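Local structure of pilin (Streptococcus pyogenes serotype M1, 3GLD) at residues Y100-E105 / V149-K154; S119-V124 / V141-G146. The protein forms, by stacking of isopeptide-linked subunits, the backbone of the pilus, which is required for adhesion to host cells, bacterial aggregation and biofilm formation. The protein carries 2 engineered substitutions. All blocks are in the same frame, centred on the assembly; numbering follows the deposited sequence.

Contact 1 (Y100-E105 / V149-K154); sequences YKVTAE and VPIQFK. Engineered in segment 100-105: Ala-104 (natural residue Glu).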
ATOM      1  N   TYR A 100      27.336   1.747   9.756  1.00 26.04           N
ATOM      2  CA  TYR A 100      25.973   1.816  10.253  1.00 25.63           C
ATOM      3  C   TYR A 100      25.126   0.749   9.565  1.00 26.35           C
ATOM      4  O   TYR A 100      25.512   0.204   8.531  1.00 26.83           O
ATOM      5  CB  TYR A 100      25.346   3.170   9.938  1.00 25.22           C
ATOM      6  CG  TYR A 100      25.989   4.368  10.573  1.00 25.08           C
ATOM      7  CD1 TYR A 100      27.121   4.967   9.994  1.00 26.30           C
ATOM      8  CD2 TYR A 100      25.480   4.910  11.745  1.00 22.46           C
ATOM      9  CE1 TYR A 100      27.730   6.079  10.577  1.00 25.51           C
ATOM     10  CE2 TYR A 100      26.065   6.019  12.329  1.00 24.07           C
ATOM     11  CZ  TYR A 100      27.193   6.599  11.739  1.00 24.93           C
ATOM     12  OH  TYR A 100      27.776   7.709  12.303  1.00 25.67           O
ATOM     13  N   LYS A 101      23.938   0.507  10.112  1.00 26.82           N
ATOM     14  CA  LYS A 101      22.942  -0.334   9.453  1.00 26.88           C
ATOM     15  C   LYS A 101      21.669   0.480   9.305  1.00 26.23           C
ATOM     16  O   LYS A 101      21.270   1.172  10.245  1.00 24.94           O
ATOM     17  CB  LYS A 101      22.658  -1.593  10.270  1.00 27.64           C
ATOM     18  CG  LYS A 101      23.844  -2.509  10.431  1.00 29.84           C
ATOM     19  CD  LYS A 101      23.407  -3.977  10.458  1.00 34.35           C
ATOM     20  CE  LYS A 101      24.628  -4.890  10.599  1.00 36.63           C
ATOM     21  NZ  LYS A 101      24.322  -6.158  11.317  1.00 38.11           N
ATOM     22  N   VAL A 102      21.061   0.404   8.124  1.00 26.10           N
ATOM     23  CA  VAL A 102      19.825   1.113   7.822  1.00 27.05           C
ATOM     24  C   VAL A 102      18.716   0.092   7.554  1.00 27.97           C
ATOM     25  O   VAL A 102      18.887  -0.794   6.710  1.00 27.86           O
ATOM     26  CB  VAL A 102      19.984   2.008   6.593  1.00 26.82           C
ATOM     27  CG1 VAL A 102      18.630   2.636   6.189  1.00 27.50           C
ATOM     28  CG2 VAL A 102      21.019   3.101   6.868  1.00 26.43           C
ATOM     29  N   THR A 103      17.604   0.225   8.281  1.00 29.51           N
ATOM     30  CA  THR A 103      16.456  -0.687   8.163  1.00 31.15           C
ATOM     31  C   THR A 103      15.135   0.098   8.052  1.00 32.13           C
ATOM     32  O   THR A 103      15.076   1.289   8.381  1.00 31.76           O
ATOM     33  CB  THR A 103      16.361  -1.675   9.347  1.00 30.80           C
ATOM     34  OG1 THR A 103      16.378  -0.952  10.585  1.00 31.42           O
ATOM     35  CG2 THR A 103      17.520  -2.695   9.322  1.00 32.20           C
ATOM     36  N   ALA A 104      14.101  -0.573   7.553  1.00 33.36           N
ATOM     37  CA  ALA A 104      12.757   0.005   7.504  1.00 34.94           C
ATOM     38  C   ALA A 104      12.009  -0.500   8.713  1.00 36.01           C
ATOM     39  O   ALA A 104      11.951  -1.715   8.940  1.00 35.82           O
ATOM     40  CB  ALA A 104      12.045  -0.404   6.224  1.00 34.48           C
ATOM     41  N   GLU A 105      11.477   0.425   9.507  1.00 37.76           N
ATOM     42  CA  GLU A 105      10.632   0.075  10.650  1.00 40.58           C
ATOM     43  C   GLU A 105       9.316  -0.580  10.220  1.00 42.00           C
ATOM     44  O   GLU A 105       8.758  -0.236   9.169  1.00 42.24           O
ATOM     45  CB  GLU A 105      10.312   1.313  11.480  1.00 40.91           C
ATOM     46  CG  GLU A 105      11.469   1.825  12.300  1.00 42.31           C
ATOM     47  CD  GLU A 105      11.716   1.013  13.560  1.00 45.39           C
ATOM     48  OE1 GLU A 105      10.769   0.839  14.369  1.00 46.01           O
ATOM     49  OE2 GLU A 105      12.873   0.566  13.748  1.00 46.05           O
ATOM     50  N   VAL A 149      24.886   0.231  -3.878  1.00 41.85           N
ATOM     51  CA  VAL A 149      23.607   0.673  -4.436  1.00 40.68           C
ATOM     52  C   VAL A 149      23.002   1.787  -3.591  1.00 40.23           C
ATOM     53  O   VAL A 149      23.371   1.936  -2.424  1.00 40.01           O
ATOM     54  CB  VAL A 149      22.572  -0.497  -4.544  1.00 40.81           C
ATOM     55  CG1 VAL A 149      22.898  -1.420  -5.720  1.00 40.52           C
ATOM     56  CG2 VAL A 149      22.448  -1.286  -3.229  1.00 40.28           C
ATOM     57  N   PRO A 150      22.074   2.580  -4.181  1.00 39.67           N
ATOM     58  CA  PRO A 150      21.300   3.549  -3.411  1.00 39.04           C
ATOM     59  C   PRO A 150      20.484   2.863  -2.331  1.00 38.26           C
ATOM     60  O   PRO A 150      20.123   1.693  -2.473  1.00 38.07           O
ATOM     61  CB  PRO A 150      20.351   4.150  -4.455  1.00 38.91           C
ATOM     62  CG  PRO A 150      21.114   4.043  -5.722  1.00 39.79           C
ATOM     63  CD  PRO A 150      21.798   2.702  -5.626  1.00 39.32           C
ATOM     64  N   ILE A 151      20.217   3.585  -1.252  1.00 37.41           N
ATOM     65  CA  ILE A 151      19.356   3.079  -0.198  1.00 36.99           C
ATOM     66  C   ILE A 151      17.917   3.225  -0.709  1.00 37.35           C
ATOM     67  O   ILE A 151      17.381   4.335  -0.833  1.00 37.61           O
ATOM     68  CB  ILE A 151      19.569   3.833   1.147  1.00 36.84           C
ATOM     69  CG1 ILE A 151      21.065   3.947   1.512  1.00 37.16           C
ATOM     70  CG2 ILE A 151      18.767   3.179   2.273  1.00 36.02           C
ATOM     71  CD1 ILE A 151      21.860   2.632   1.459  1.00 36.19           C
ATOM     72  N   GLN A 152      17.326   2.089  -1.043  1.00 37.20           N
ATOM     73  CA  GLN A 152      15.977   2.024  -1.586  1.00 36.76           C
ATOM     74  C   GLN A 152      15.216   0.939  -0.845  1.00 35.85           C
ATOM     75  O   GLN A 152      15.769  -0.128  -0.540  1.00 34.53           O
ATOM     76  CB  GLN A 152      16.019   1.728  -3.088  1.00 37.32           C
ATOM     77  CG  GLN A 152      16.114   2.981  -3.954  1.00 39.58           C
ATOM     78  CD  GLN A 152      16.735   2.751  -5.324  1.00 43.87           C
ATOM     79  OE1 GLN A 152      16.842   1.615  -5.802  1.00 45.93           O
ATOM     80  NE2 GLN A 152      17.164   3.844  -5.963  1.00 45.26           N
ATOM     81  N   PHE A 153      13.959   1.241  -0.533  1.00 35.43           N
ATOM     82  CA  PHE A 153      13.044   0.285   0.075  1.00 35.15           C
ATOM     83  C   PHE A 153      11.751   0.187  -0.762  1.00 35.81           C
ATOM     84  O   PHE A 153      11.224   1.204  -1.229  1.00 36.25           O
ATOM     85  CB  PHE A 153      12.725   0.702   1.509  1.00 34.39           C
ATOM     86  CG  PHE A 153      13.867   0.500   2.473  1.00 34.04           C
ATOM     87  CD1 PHE A 153      14.125  -0.753   3.020  1.00 33.20           C
ATOM     88  CD2 PHE A 153      14.670   1.575   2.857  1.00 32.55           C
ATOM     89  CE1 PHE A 153      15.181  -0.950   3.929  1.00 33.55           C
ATOM     90  CE2 PHE A 153      15.712   1.396   3.765  1.00 32.01           C
ATOM     91  CZ  PHE A 153      15.968   0.127   4.301  1.00 32.94           C
ATOM     92  N   LYS A 154      11.243  -1.030  -0.950  1.00 35.96           N
ATOM     93  CA  LYS A 154      10.052  -1.241  -1.783  1.00 36.29           C
ATOM     94  C   LYS A 154       9.052  -2.108  -1.027  1.00 35.68           C
ATOM     95  O   LYS A 154       9.201  -3.321  -0.984  1.00 35.89           O
ATOM     96  CB  LYS A 154      10.431  -1.891  -3.123  1.00 36.89           C
ATOM     97  CG  LYS A 154       9.266  -1.978  -4.139  1.00 38.44           C
ATOM     98  CD  LYS A 154       9.716  -2.234  -5.591  1.00 39.70           C
ATOM     99  CE  LYS A 154      10.126  -3.688  -5.813  1.00 43.91           C
ATOM    100  NZ  LYS A 154      10.195  -4.049  -7.269  1.00 45.54           N
TER
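Two strands from different sheets pack face to face here, across the interior of the all-beta N-terminal domain, a sandwich of the isopeptide-containing Spy0128-like family. Strand segments 100-104 and 151-154 run the same way, 21° apart, with their axes 8.7 Å from each other at the closest point. That is sheet-to-sheet spacing, and no hydrogen bond crosses it: side chains fill the gap.

The aromatic part belongs to Phe-153. Its CG is anti to the carbonyl carbon (chi1 -72°), and the ring reaches the backbone of the opposing strand. Over one face sits the methyl of Ala-104, an engineered residue where the natural pilin has Glu, the residue that autocatalyses the Lys-23 to Asn-155 isopeptide bond. Ala-104 CB lies 4.1 Å from the ring centroid and 22° off the ring normal, a CH-pi contact displaced toward the rim. The nearest ring atom is Phe-153 CD1, 3.8 Å from Ala-104 CB. The carbonyl oxygen Val-102 O approaches the ring edge near its plane, 3.9 Å from Phe-153 CZ, where the partial positive charge of the ring hydrogens would suit it. Phe-41 and Tyr-120 also meet this ring, the latter edge-to-face.

The aliphatic part centres on Val-102, whose branches divide the work. CG1, anti to the backbone N, is the one facing the other sheet. The side chains of Val-102 and Phe-153 cross obliquely, Val-102 CG1 4.0 Å from Phe-153 CE2; toward Ile-151 the approach is tip to tip. Ile-151 is backed on its own sheet by Leu-19 and Val-21 of strand 18-27. Of its branches, the gamma methyl anti to the backbone N makes the touch, Ile-151 CG2 standing 4.0 Å from Val-102 CG1.

Contact 2 (S119-V124 / V141-G146); sequences SYTVQV and VGYKEG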
ATOM      1  N   SER A 119      18.135  -4.990   4.792  1.00 38.70           N
ATOM      2  CA  SER A 119      19.006  -4.301   5.721  1.00 38.59           C
ATOM      3  C   SER A 119      20.191  -3.825   4.916  1.00 38.13           C
ATOM      4  O   SER A 119      20.786  -4.601   4.158  1.00 38.62           O
ATOM      5  CB  SER A 119      19.453  -5.240   6.841  1.00 38.83           C
ATOM      6  OG  SER A 119      20.108  -4.528   7.886  1.00 40.59           O
ATOM      7  N   TYR A 120      20.520  -2.544   5.056  1.00 36.90           N
ATOM      8  CA  TYR A 120      21.676  -1.992   4.384  1.00 35.89           C
ATOM      9  C   TYR A 120      22.831  -1.755   5.351  1.00 35.42           C
ATOM     10  O   TYR A 120      22.642  -1.305   6.482  1.00 35.26           O
ATOM     11  CB  TYR A 120      21.320  -0.680   3.702  1.00 35.59           C
ATOM     12  CG  TYR A 120      20.439  -0.811   2.480  1.00 35.80           C
ATOM     13  CD1 TYR A 120      19.048  -0.703   2.577  1.00 33.88           C
ATOM     14  CD2 TYR A 120      21.004  -0.985   1.220  1.00 35.45           C
ATOM     15  CE1 TYR A 120      18.242  -0.792   1.434  1.00 35.86           C
ATOM     16  CE2 TYR A 120      20.220  -1.085   0.088  1.00 35.03           C
ATOM     17  CZ  TYR A 120      18.846  -0.991   0.194  1.00 35.54           C
ATOM     18  OH  TYR A 120      18.106  -1.084  -0.952  1.00 36.43           O
ATOM     19  N   THR A 121      24.040  -2.073   4.904  1.00 34.82           N
ATOM     20  CA  THR A 121      25.217  -1.654   5.637  1.00 33.67           C
ATOM     21  C   THR A 121      25.654  -0.349   5.001  1.00 32.62           C
ATOM     22  O   THR A 121      25.719  -0.237   3.766  1.00 32.68           O
ATOM     23  CB  THR A 121      26.321  -2.716   5.621  1.00 33.95           C
ATOM     24  OG1 THR A 121      25.805  -3.920   6.207  1.00 35.06           O
ATOM     25  CG2 THR A 121      27.534  -2.254   6.443  1.00 34.30           C
ATOM     26  N   VAL A 122      25.898   0.645   5.849  1.00 30.69           N
ATOM     27  CA  VAL A 122      26.271   1.974   5.397  1.00 29.80           C
ATOM     28  C   VAL A 122      27.656   2.332   5.951  1.00 29.73           C
ATOM     29  O   VAL A 122      27.921   2.193   7.153  1.00 29.33           O
ATOM     30  CB  VAL A 122      25.196   3.027   5.792  1.00 29.86           C
ATOM     31  CG1 VAL A 122      25.747   4.459   5.750  1.00 28.77           C
ATOM     32  CG2 VAL A 122      23.963   2.926   4.862  1.00 28.63           C
ATOM     33  N   GLN A 123      28.534   2.733   5.039  1.00 29.61           N
ATOM     34  CA  GLN A 123      29.901   3.177   5.342  1.00 29.36           C
ATOM     35  C   GLN A 123      29.925   4.690   5.151  1.00 29.23           C
ATOM     36  O   GLN A 123      29.643   5.170   4.056  1.00 29.71           O
ATOM     37  CB  GLN A 123      30.881   2.547   4.358  1.00 28.42           C
ATOM     38  CG  GLN A 123      31.118   1.054   4.524  1.00 30.02           C
ATOM     39  CD  GLN A 123      32.057   0.457   3.456  1.00 30.63           C
ATOM     40  OE1 GLN A 123      32.469   1.128   2.515  1.00 32.06           O
ATOM     41  NE2 GLN A 123      32.368  -0.819   3.603  1.00 31.95           N
ATOM     42  N   VAL A 124      30.202   5.441   6.214  1.00 28.79           N
ATOM     43  CA  VAL A 124      30.516   6.857   6.071  1.00 27.98           C
ATOM     44  C   VAL A 124      32.049   7.002   5.998  1.00 28.87           C
ATOM     45  O   VAL A 124      32.753   6.640   6.937  1.00 28.98           O
ATOM     46  CB  VAL A 124      29.947   7.721   7.205  1.00 27.62           C
ATOM     47  CG1 VAL A 124      30.310   9.206   6.957  1.00 27.57           C
ATOM     48  CG2 VAL A 124      28.417   7.566   7.308  1.00 26.62           C
ATOM     49  N   VAL A 141      28.616   5.348   1.306  1.00 36.33           N
ATOM     50  CA  VAL A 141      28.203   4.239   0.460  1.00 37.17           C
ATOM     51  C   VAL A 141      27.356   3.246   1.236  1.00 37.10           C
ATOM     52  O   VAL A 141      27.598   2.976   2.418  1.00 36.53           O
ATOM     53  CB  VAL A 141      29.383   3.476  -0.169  1.00 37.32           C
ATOM     54  CG1 VAL A 141      28.917   2.822  -1.460  1.00 38.27           C
ATOM     55  CG2 VAL A 141      30.538   4.395  -0.474  1.00 37.73           C
ATOM     56  N   GLY A 142      26.360   2.700   0.549  1.00 37.30           N
ATOM     57  CA  GLY A 142      25.511   1.673   1.121  1.00 37.49           C
ATOM     58  C   GLY A 142      25.501   0.417   0.279  1.00 37.43           C
ATOM     59  O   GLY A 142      25.684   0.455  -0.928  1.00 37.39           O
ATOM     60  N   TYR A 143      25.310  -0.710   0.917  1.00 38.07           N
ATOM     61  CA  TYR A 143      25.227  -1.921   0.147  1.00 40.02           C
ATOM     62  C   TYR A 143      24.376  -2.933   0.839  1.00 40.98           C
ATOM     63  O   TYR A 143      24.334  -3.032   2.068  1.00 40.64           O
ATOM     64  CB  TYR A 143      26.617  -2.506  -0.170  1.00 40.28           C
ATOM     65  CG  TYR A 143      27.530  -2.669   1.025  1.00 40.71           C
ATOM     66  CD1 TYR A 143      28.456  -1.675   1.356  1.00 40.90           C
ATOM     67  CD2 TYR A 143      27.486  -3.822   1.814  1.00 40.75           C
ATOM     68  CE1 TYR A 143      29.308  -1.820   2.462  1.00 41.20           C
ATOM     69  CE2 TYR A 143      28.339  -3.980   2.923  1.00 41.24           C
ATOM     70  CZ  TYR A 143      29.239  -2.975   3.240  1.00 41.41           C
ATOM     71  OH  TYR A 143      30.083  -3.122   4.325  1.00 43.34           O
ATOM     72  N   LYS A 144      23.657  -3.661   0.007  1.00 43.36           N
ATOM     73  CA  LYS A 144      23.117  -4.930   0.395  1.00 44.78           C
ATOM     74  C   LYS A 144      23.804  -5.901  -0.536  1.00 45.44           C
ATOM     75  O   LYS A 144      24.017  -5.614  -1.725  1.00 45.34           O
ATOM     76  CB  LYS A 144      21.586  -4.978   0.251  1.00 45.47           C
ATOM     77  CG  LYS A 144      21.029  -4.711  -1.147  1.00 46.83           C
ATOM     78  CD  LYS A 144      19.599  -5.200  -1.248  1.00 48.91           C
ATOM     79  CE  LYS A 144      18.859  -4.553  -2.415  1.00 51.45           C
ATOM     80  NZ  LYS A 144      17.449  -5.049  -2.507  1.00 51.96           N
ATOM     81  N   GLU A 145      24.218  -7.017   0.043  1.00 46.14           N
ATOM     82  CA  GLU A 145      24.675  -8.173  -0.700  1.00 46.63           C
ATOM     83  C   GLU A 145      25.696  -7.947  -1.825  1.00 46.34           C
ATOM     84  O   GLU A 145      25.637  -8.583  -2.883  1.00 46.93           O
ATOM     85  CB  GLU A 145      23.449  -8.955  -1.155  1.00 46.92           C
ATOM     86  CG  GLU A 145      22.442  -9.006  -0.018  1.00 49.02           C
ATOM     87  CD  GLU A 145      21.442 -10.113  -0.146  1.00 51.61           C
ATOM     88  OE1 GLU A 145      21.127 -10.508  -1.293  1.00 52.62           O
ATOM     89  OE2 GLU A 145      20.980 -10.590   0.922  1.00 52.80           O
ATOM     90  N   GLY A 146      26.651  -7.063  -1.580  1.00 46.09           N
ATOM     91  CA  GLY A 146      27.830  -7.006  -2.422  1.00 45.97           C
ATOM     92  C   GLY A 146      27.655  -6.286  -3.734  1.00 45.81           C
ATOM     93  O   GLY A 146      28.448  -6.441  -4.669  1.00 46.04           O
TER
HETATM   94  O   HOH W   1      23.743  -5.227   4.361  1.00 42.26           O
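One face of the Tyr-143 ring lies over the neighbouring backbone, with Thr-121 O 3.9 Å from its plane and offset toward the rim. Gln-123 comes to the edge, its CD near the ring plane, and the amide stands almost upright against the ring, the two planes 84° apart. A weak, bent hydrogen bond runs from Gln-123 NE2 to Tyr-143 OH at 3.3 Å. Tyr-143 CG takes the crowded position between backbone N and carbonyl carbon (chi1 51°), which lays the ring alongside Thr-121, whose CB is 3.6 Å from Tyr-143 CE2 and whose CG2 touches the phenol oxygen. The Tyr-120 ring, on the other face of the sheet, is met obliquely by the aliphatic chain of Lys-144, with Lys-144 CG 3.9 Å from Tyr-120 CE2; the Tyr-120 hydroxyl is hydrogen-bonded to Gln-152 O.

The backbone is an antiparallel beta hairpin of strands 119-129 and 134-144. Thr-121/Tyr-143 and Gln-123/Val-141 are hydrogen-bonded pairs, each joined by two N-H...O bonds, the straightest being Gln-123 N to Val-141 O at 2.8 Å and 171°. Between them Val-122 faces Gly-142 in a non-hydrogen-bonded pair, its CG2 packed on the glycine CA. Beyond Thr-121 a water donates to Ser-119 O and to Tyr-143 O, and accepts from Thr-121 OG1 at 3.1 Å.

Overall arrangement
Contacts 1 and 2 have centres 8 Å apart in the same N-terminal domain, and strand 96-104 pairs directly with strand 119-129: Tyr-100 N lies 2.7 Å from Val-122 O, a probable hydrogen bond. Val-102 of contact 1 also touches contact 2, its CG2 3.6 Å from Val-122 CG2. Through Tyr-120 OH, 2.6 Å from Gln-152 O, contact 2 is tied to the second sheet as well. So contact 2 continues the sheet by one more strand, while contact 1 spans the interior. The engineered Ala-104, at the position of the Glu that autocatalyses the isopeptide bond in the natural pilin, belongs to contact 1; the side chain of Tyr-120 in contact 2 is about 8 Å from that of Ala-104, between nearest atoms.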